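Local structure of ribosome biogenesis Nep1 RNA methyltransferase (Archaeoglobus fulgidus, 3O7B) at residues V169-F179 against L209-E220. The protein probably methylates N1 of a specific pseudouridine in small-subunit ribosomal RNA, using S-adenosyl-L-methionine as methyl donor, and takes part in ribosome biogenesis. Numbering follows the deposited sequence.
With SAH (S-adenosyl-L-homocysteine), chain C; TYR (tyrosine), chain B.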
# COMPACT_ATOMS: atom_id res chain seq x y z
N VAL A 169 -2.57 -25.74 -1.96
CA VAL A 169 -1.57 -24.69 -1.82
C VAL A 169 -1.09 -24.21 -3.17
O VAL A 169 -0.61 -25.01 -4.01
CB VAL A 169 -0.36 -25.12 -0.96
CG1 VAL A 169 0.70 -24.02 -0.93
CG2 VAL A 169 -0.82 -25.45 0.45
N LEU A 170 -1.20 -22.90 -3.40
CA LEU A 170 -0.69 -22.26 -4.61
C LEU A 170 0.41 -21.32 -4.18
O LEU A 170 0.14 -20.32 -3.50
CB LEU A 170 -1.82 -21.51 -5.32
CG LEU A 170 -3.09 -22.28 -5.62
CD1 LEU A 170 -4.14 -21.34 -6.21
CD2 LEU A 170 -2.82 -23.46 -6.59
N LEU A 171 1.66 -21.65 -4.49
CA LEU A 171 2.81 -20.84 -4.10
C LEU A 171 3.20 -19.98 -5.29
O LEU A 171 3.57 -20.49 -6.35
CB LEU A 171 4.00 -21.71 -3.68
CG LEU A 171 5.26 -20.95 -3.28
CD1 LEU A 171 5.00 -20.08 -2.03
CD2 LEU A 171 6.44 -21.90 -3.05
N PHE A 172 3.11 -18.67 -5.12
CA PHE A 172 3.47 -17.77 -6.19
C PHE A 172 4.97 -17.51 -6.15
O PHE A 172 5.50 -17.03 -5.16
CB PHE A 172 2.59 -16.51 -6.13
CG PHE A 172 1.19 -16.79 -6.59
CD1 PHE A 172 0.84 -16.64 -7.95
CD2 PHE A 172 0.24 -17.31 -5.72
CE1 PHE A 172 -0.43 -16.99 -8.40
CE2 PHE A 172 -1.04 -17.65 -6.17
CZ PHE A 172 -1.37 -17.49 -7.52
N ARG A 173 5.66 -17.92 -7.22
CA ARG A 173 7.09 -17.65 -7.38
C ARG A 173 7.38 -17.51 -8.86
O ARG A 173 6.75 -18.17 -9.69
CB ARG A 173 8.02 -18.76 -6.85
CG ARG A 173 7.41 -19.93 -6.14
CD ARG A 173 8.44 -21.07 -6.06
NE ARG A 173 9.68 -20.70 -5.39
CZ ARG A 173 10.56 -21.56 -4.87
NH1 ARG A 173 10.34 -22.87 -4.94
NH2 ARG A 173 11.65 -21.12 -4.27
N GLU A 174 8.38 -16.69 -9.17
CA GLU A 174 8.82 -16.43 -10.53
C GLU A 174 9.15 -17.71 -11.30
O GLU A 174 8.80 -17.82 -12.47
CB GLU A 174 10.01 -15.49 -10.52
CG GLU A 174 10.50 -15.10 -11.91
CD GLU A 174 11.70 -14.19 -11.88
OE1 GLU A 174 12.07 -13.72 -10.78
OE2 GLU A 174 12.28 -13.94 -12.96
N LYS A 175 9.78 -18.68 -10.64
CA LYS A 175 10.23 -19.91 -11.31
C LYS A 175 9.11 -20.94 -11.53
O LYS A 175 9.35 -22.02 -12.09
CB LYS A 175 11.40 -20.55 -10.55
CG LYS A 175 11.05 -21.05 -9.15
CD LYS A 175 12.00 -22.13 -8.66
CE LYS A 175 11.57 -23.50 -9.17
NZ LYS A 175 11.94 -24.59 -8.24
N GLY A 176 7.90 -20.62 -11.08
CA GLY A 176 6.76 -21.51 -11.20
C GLY A 176 6.19 -21.65 -12.59
O GLY A 176 6.76 -21.14 -13.57
N GLY A 177 5.05 -22.32 -12.68
CA GLY A 177 4.46 -22.67 -13.97
C GLY A 177 3.32 -21.78 -14.42
O GLY A 177 2.88 -20.87 -13.70
N ARG A 178 2.84 -22.07 -15.63
CA ARG A 178 1.77 -21.30 -16.26
C ARG A 178 0.47 -22.08 -16.21
O ARG A 178 0.39 -23.21 -16.72
CB ARG A 178 2.14 -20.95 -17.70
CG ARG A 178 3.43 -20.15 -17.82
CD ARG A 178 3.84 -19.98 -19.27
NE ARG A 178 2.85 -19.22 -20.04
CZ ARG A 178 3.06 -18.72 -21.25
NH1 ARG A 178 4.24 -18.89 -21.85
NH2 ARG A 178 2.10 -18.05 -21.86
N PHE A 179 -0.54 -21.49 -15.58
CA PHE A 179 -1.80 -22.18 -15.34
C PHE A 179 -3.00 -21.28 -15.59
O PHE A 179 -2.89 -20.05 -15.50
CB PHE A 179 -1.85 -22.73 -13.91
CG PHE A 179 -0.73 -23.70 -13.57
CD1 PHE A 179 -0.83 -25.05 -13.93
CD2 PHE A 179 0.40 -23.27 -12.88
CE1 PHE A 179 0.20 -25.95 -13.62
CE2 PHE A 179 1.44 -24.17 -12.57
CZ PHE A 179 1.33 -25.51 -12.93
N LEU A 209 4.83 -26.38 3.56
CA LEU A 209 3.68 -26.25 2.69
C LEU A 209 3.07 -27.60 2.27
O LEU A 209 1.91 -27.67 1.87
CB LEU A 209 4.05 -25.43 1.45
CG LEU A 209 4.42 -23.97 1.69
CD1 LEU A 209 4.89 -23.36 0.39
CD2 LEU A 209 3.21 -23.22 2.27
N GLY A 210 3.88 -28.66 2.35
CA GLY A 210 3.42 -29.99 1.91
C GLY A 210 3.25 -30.02 0.41
O GLY A 210 4.10 -29.52 -0.32
N GLU A 211 2.14 -30.59 -0.06
CA GLU A 211 1.82 -30.59 -1.48
C GLU A 211 1.56 -29.15 -1.91
O GLU A 211 0.81 -28.44 -1.24
CB GLU A 211 0.56 -31.41 -1.76
CG GLU A 211 0.09 -31.36 -3.21
CD GLU A 211 -1.22 -32.04 -3.48
OE1 GLU A 211 -2.00 -32.34 -2.53
OE2 GLU A 211 -1.49 -32.29 -4.67
N PHE A 212 2.17 -28.73 -3.00
CA PHE A 212 1.87 -27.41 -3.55
C PHE A 212 2.15 -27.32 -5.03
O PHE A 212 2.90 -28.13 -5.59
CB PHE A 212 2.60 -26.28 -2.80
CG PHE A 212 4.10 -26.27 -2.94
CD1 PHE A 212 4.72 -25.57 -3.98
CD2 PHE A 212 4.90 -26.90 -2.00
CE1 PHE A 212 6.11 -25.54 -4.08
CE2 PHE A 212 6.29 -26.86 -2.09
CZ PHE A 212 6.90 -26.18 -3.14
N LYS A 213 1.52 -26.33 -5.65
CA LYS A 213 1.75 -26.01 -7.06
C LYS A 213 2.40 -24.65 -7.11
O LYS A 213 1.93 -23.72 -6.45
CB LYS A 213 0.42 -25.97 -7.79
CG LYS A 213 0.53 -25.57 -9.24
CD LYS A 213 -0.80 -25.73 -9.96
CE LYS A 213 -1.17 -27.20 -10.18
NZ LYS A 213 -2.59 -27.33 -10.64
N GLU A 214 3.48 -24.52 -7.88
CA GLU A 214 4.18 -23.24 -8.01
C GLU A 214 3.67 -22.51 -9.23
O GLU A 214 3.68 -23.06 -10.34
CB GLU A 214 5.68 -23.44 -8.18
CG GLU A 214 6.35 -24.14 -7.06
CD GLU A 214 7.84 -24.24 -7.27
OE1 GLU A 214 8.27 -24.28 -8.45
OE2 GLU A 214 8.57 -24.27 -6.26
N VAL A 215 3.25 -21.27 -9.01
CA VAL A 215 2.59 -20.49 -10.06
C VAL A 215 3.38 -19.20 -10.33
O VAL A 215 3.68 -18.43 -9.40
CB VAL A 215 1.13 -20.13 -9.67
CG1 VAL A 215 0.43 -19.38 -10.81
CG2 VAL A 215 0.34 -21.39 -9.27
N SER A 216 3.73 -19.01 -11.60
CA SER A 216 4.42 -17.80 -12.02
C SER A 216 3.45 -16.86 -12.74
O SER A 216 2.56 -17.30 -13.46
CB SER A 216 5.60 -18.13 -12.93
OG SER A 216 6.27 -16.93 -13.32
N LEU A 217 3.62 -15.56 -12.50
CA LEU A 217 2.85 -14.55 -13.22
C LEU A 217 3.60 -14.03 -14.46
O LEU A 217 3.00 -13.42 -15.34
CB LEU A 217 2.51 -13.37 -12.31
CG LEU A 217 1.64 -13.70 -11.09
CD1 LEU A 217 1.44 -12.43 -10.26
CD2 LEU A 217 0.30 -14.30 -11.50
N GLY A 218 4.90 -14.28 -14.51
CA GLY A 218 5.72 -13.79 -15.62
C GLY A 218 7.21 -13.95 -15.40
O GLY A 218 7.65 -14.41 -14.35
N THR A 219 7.97 -13.50 -16.40
CA THR A 219 9.43 -13.71 -16.49
C THR A 219 10.27 -12.70 -15.69
O THR A 219 11.48 -12.58 -15.92
CB THR A 219 9.89 -13.64 -17.97
OG1 THR A 219 9.71 -12.30 -18.47
CG2 THR A 219 9.10 -14.60 -18.83
N GLU A 220 9.64 -11.99 -14.76
CA GLU A 220 10.29 -10.92 -13.99
C GLU A 220 9.94 -11.11 -12.52
O GLU A 220 8.94 -11.75 -12.21
CB GLU A 220 9.78 -9.54 -14.43
CG GLU A 220 9.54 -9.34 -15.92
CD GLU A 220 8.46 -8.29 -16.20
OE1 GLU A 220 7.35 -8.67 -16.67
OE2 GLU A 220 8.71 -7.10 -15.92
N SAH C . 12.29 -13.83 -4.30
CA SAH C . 12.17 -12.37 -4.57
CB SAH C . 11.99 -11.61 -3.26
CG SAH C . 10.55 -11.60 -2.78
SD SAH C . 9.40 -10.86 -3.98
C SAH C . 13.37 -11.83 -5.35
O SAH C . 14.25 -12.60 -5.76
C5' SAH C . 7.79 -11.03 -3.16
C4' SAH C . 6.92 -12.23 -3.52
O4' SAH C . 6.22 -12.03 -4.73
C3' SAH C . 7.68 -13.52 -3.76
O3' SAH C . 8.07 -14.13 -2.55
C2' SAH C . 6.66 -14.32 -4.53
O2' SAH C . 5.68 -14.87 -3.64
C1' SAH C . 5.98 -13.27 -5.38
N9 SAH C . 6.48 -13.13 -6.77
C8 SAH C . 7.48 -12.28 -7.22
N7 SAH C . 7.60 -12.44 -8.56
C5 SAH C . 6.68 -13.34 -8.98
C6 SAH C . 6.36 -13.87 -10.22
N6 SAH C . 7.02 -13.49 -11.33
N1 SAH C . 5.35 -14.79 -10.33
C2 SAH C . 4.67 -15.22 -9.21
N3 SAH C . 4.99 -14.69 -7.97
C4 SAH C . 5.98 -13.78 -7.85
N TYR B . 1.42 -13.63 -18.51
CA TYR B . 2.46 -14.49 -19.14
C TYR B . 2.14 -14.69 -20.63
O TYR B . 0.97 -14.69 -21.03
CB TYR B . 2.53 -15.85 -18.43
CG TYR B . 3.93 -16.39 -18.21
CD1 TYR B . 4.84 -16.49 -19.27
CD2 TYR B . 4.34 -16.82 -16.95
CE1 TYR B . 6.13 -16.99 -19.07
CE2 TYR B . 5.63 -17.33 -16.74
CZ TYR B . 6.51 -17.41 -17.80
OH TYR B . 7.78 -17.91 -17.61
OXT TYR B . 3.03 -14.86 -21.46
O HOH W 1 -1.82 -28.55 -1.07
O HOH W 2 9.94 -26.57 -6.51
O HOH W 3 -0.20 -18.53 -14.18
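Leu171 and Lys213 sit in neighbouring parallel strands, 169-172 and 212-215, whose axes come within 4.6 Å at an angle of 30°; Leu171 N bonds to Lys213 O, and Leu171 O in turn accepts from Val215 N. After a type I turn at Arg173-Gly176 the chain at Gly177 runs back past strand 212-215, Gly177 N bonding to Glu214 O and Gly177 O receiving Ser216 N. A CB on Gly176 would run into the backbone at Glu214 and Val215. On one sheet face, Val215 CB lies over the Phe172 ring, 4.2 Å from its centroid. Farther out, the methylene CD of Lys213 rests 3.6 Å above the middle of the Phe179 ring, and NZ adds an off-centre cation-pi contact. The other face carries Leu171, whose CD2 meets Phe212 CE1 and Leu209 CD1. Here too Glu214, its chain extended beyond CG, sends OE2 to Arg173 NH1 at 2.6 Å; the carboxylate stands almost perpendicular to the guanidinium (89°) yet places OE2 in the guanidinium plane. Lys175 NZ adds only a long salt bridge to Glu214 OE1 (3.7 Å), and Lys175 CD covers one face of the Arg173 guanidinium. With an alanine here in place of Glu214, both cations would probably lose their shared anion, and the Arg173 guanidinium would be freer to turn. A chi1 of -179° turns Ser216 OG away from its own N and over to Glu174 O, at 2.8 Å, while it accepts from Gly218 N in an ST turn. The loops after strands 169-172 and 212-215 then hold S-adenosylhomocysteine: Leu217 N bonds to adenine N1 (2.9 Å), Gly218 O and Glu220 O take N6, and Phe172 O receives the ribose O2'. Gly194 N and Gly199 O also bond the ligand, completing a set of cofactor-binding loops as in the knotted C-terminal region of SPOUT (class IV-like) methyltransferases.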